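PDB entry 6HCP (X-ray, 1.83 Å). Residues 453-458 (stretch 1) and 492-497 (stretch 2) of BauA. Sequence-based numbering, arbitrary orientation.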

# COMPACT_ATOMS: atom_id res chain seq x y z
N VAL A 453 5.65 -36.67 39.32
CA VAL A 453 4.39 -37.40 39.16
C VAL A 453 4.58 -38.66 38.30
O VAL A 453 3.62 -39.35 38.02
N ASN A 454 5.81 -38.97 37.90
CA ASN A 454 6.09 -40.21 37.19
C ASN A 454 6.12 -41.34 38.21
O ASN A 454 6.87 -41.25 39.18
N THR A 455 5.40 -42.43 37.94
CA THR A 455 5.52 -43.62 38.80
C THR A 455 6.46 -44.65 38.16
O THR A 455 6.95 -45.55 38.84
N LEU A 456 6.76 -44.47 36.87
CA LEU A 456 7.64 -45.40 36.15
C LEU A 456 9.09 -45.15 36.56
O LEU A 456 9.43 -44.12 37.14
N PRO A 457 9.99 -46.14 36.35
CA PRO A 457 11.38 -46.01 36.80
C PRO A 457 12.07 -44.79 36.14
O PRO A 457 11.70 -44.37 35.03
N GLU A 458 13.03 -44.22 36.86
CA GLU A 458 13.86 -43.14 36.33
C GLU A 458 15.33 -43.54 36.42
O GLU A 458 15.84 -43.78 37.53
N ASP A 492 12.73 -41.95 24.60
CA ASP A 492 11.38 -41.99 25.16
C ASP A 492 11.26 -43.17 26.13
O ASP A 492 12.06 -44.15 26.07
N GLN A 493 10.19 -43.15 26.93
CA GLN A 493 9.90 -44.22 27.90
C GLN A 493 8.60 -44.93 27.50
O GLN A 493 7.60 -44.28 27.19
N ALA A 494 8.65 -46.26 27.45
CA ALA A 494 7.50 -47.08 27.10
C ALA A 494 6.43 -46.91 28.18
O ALA A 494 6.74 -46.90 29.37
N PRO A 495 5.16 -46.71 27.79
CA PRO A 495 4.08 -46.59 28.78
C PRO A 495 3.77 -47.91 29.52
O PRO A 495 4.17 -48.99 29.05
N ALA A 496 2.95 -47.82 30.57
CA ALA A 496 2.55 -48.97 31.41
C ALA A 496 1.72 -50.00 30.61
O ALA A 496 1.63 -51.16 31.03
N THR A 497 1.20 -49.60 29.44
CA THR A 497 0.35 -50.45 28.61
C THR A 497 1.17 -51.33 27.65
O THR A 497 0.61 -52.21 26.99

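Two irregular loops of BauA, neither forming a helix or strand, meet here with their touching parts running 100° apart, so the contact is a crossing and not a zipper. It is small, 211 Å² in total, and two residues carry most of it: Leu456 from the first stretch and Gln493 from the second. Both direct their CA-to-CB bonds toward the opposing loop, as does Asn454. The nearest CA atoms, those of Leu456 and Ala496, remain 7.8 Å apart, which leaves the space between the backbones to side chains.

The polar part is organised around one extended glutamine. Gln493 has chi1 and chi2 both in t, 179° and 166°, and this nearly straight chain carries its amide across to the first loop, where chi3 of 42° sets the plane of the head group. Its NE2 donates to the backbone O of Pro457 at 2.9 Å, with an N-H...acceptor angle of 157°, a short and well-directed bond. The acceptor is a main-chain carbonyl, which any residue type provides, so the bond does not depend on the proline side chain. The same NE2 is also hydrogen-bonded elsewhere in the structure. The other end of the amide works as an acceptor: Asn454 ND2 donates to Gln493 OE1 at 3.5 Å, a weak bond despite its 153° angle. The glutamine head thus both gives and receives across the contact.

Asn454, with chi1 in t at -172° and chi2 at 25°, also turns back on its own loop. Its OD1 accepts a weak hydrogen bond from Leu456 N at 3.1 Å, so one carboxamide bonds both to its own loop and to the neighbouring stretch.

The apolar packing centres on Leu456, in the common m,t rotamer (-64°, 176°). Its CB lies 3.6 Å from Gln493 NE2, lining the amide's path, while CD1 reaches further along the second loop to 3.7 Å from Ala494 O and 4.5 Å from Pro495 CA. Leu456 thus packs on the Gln493 side chain, and its CD1 on the main chain of Ala494 to Ala496; the side chains of Ala494 and Pro495 stay well back: the first CB points sideways, the second away. Ala496, also sideways, lends some covered surface, its N sitting 4.4 Å from Leu456 CD1. Pro457, its CA-to-CB bond sideways, adds a lesser contact, its CD 3.9 Å from Gln493 NE2.

Val453, Thr455, Glu458, Asp492 and Thr497 make no contact across the loops. The rule to read is economical: one long amide anchored on a backbone carbonyl, beside one leucine laid against that amide and the opposing main chain.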

# COMPACT_ATOMS: atom_id res chain seq x y z
CB VAL A 453 3.28 -36.52 38.56
CG1 VAL A 453 2.92 -35.40 39.52
CG2 VAL A 453 3.66 -36.00 37.18
CB ASN A 454 7.43 -40.15 36.44
CG ASN A 454 7.66 -41.34 35.53
OD1 ASN A 454 6.71 -41.97 35.08
ND2 ASN A 454 8.92 -41.56 35.17
CB THR A 455 4.14 -44.23 39.11
OG1 THR A 455 3.46 -44.36 37.87
CG2 THR A 455 3.34 -43.37 40.07
CB LEU A 456 7.44 -45.23 34.63
CG LEU A 456 6.05 -45.58 34.10
CD1 LEU A 456 5.95 -45.28 32.61
CD2 LEU A 456 5.69 -47.04 34.36
CB PRO A 457 12.03 -47.33 36.34
CG PRO A 457 10.88 -48.30 36.17
CD PRO A 457 9.72 -47.43 35.69
CB GLU A 458 13.59 -41.85 37.10
CG GLU A 458 12.17 -41.35 36.91
CD GLU A 458 11.74 -40.28 37.88
OE1 GLU A 458 12.35 -40.16 38.95
OE2 GLU A 458 10.85 -39.51 37.52
CB ASP A 492 10.35 -42.15 24.04
CG ASP A 492 10.22 -40.94 23.13
OD1 ASP A 492 10.47 -39.83 23.62
OD2 ASP A 492 9.70 -41.11 22.02
CB GLN A 493 9.80 -43.68 29.32
CG GLN A 493 9.48 -44.76 30.35
CD GLN A 493 9.72 -44.27 31.76
OE1 GLN A 493 9.39 -43.14 32.10
NE2 GLN A 493 10.35 -45.10 32.58
CB ALA A 494 7.93 -48.51 26.94
CB PRO A 495 2.90 -46.12 27.91
CG PRO A 495 3.16 -46.75 26.56
CD PRO A 495 4.67 -46.71 26.40
CB ALA A 496 1.79 -48.47 32.61
CB THR A 497 -0.61 -49.59 27.78
OG1 THR A 497 0.19 -48.64 27.09
CG2 THR A 497 -1.64 -48.86 28.63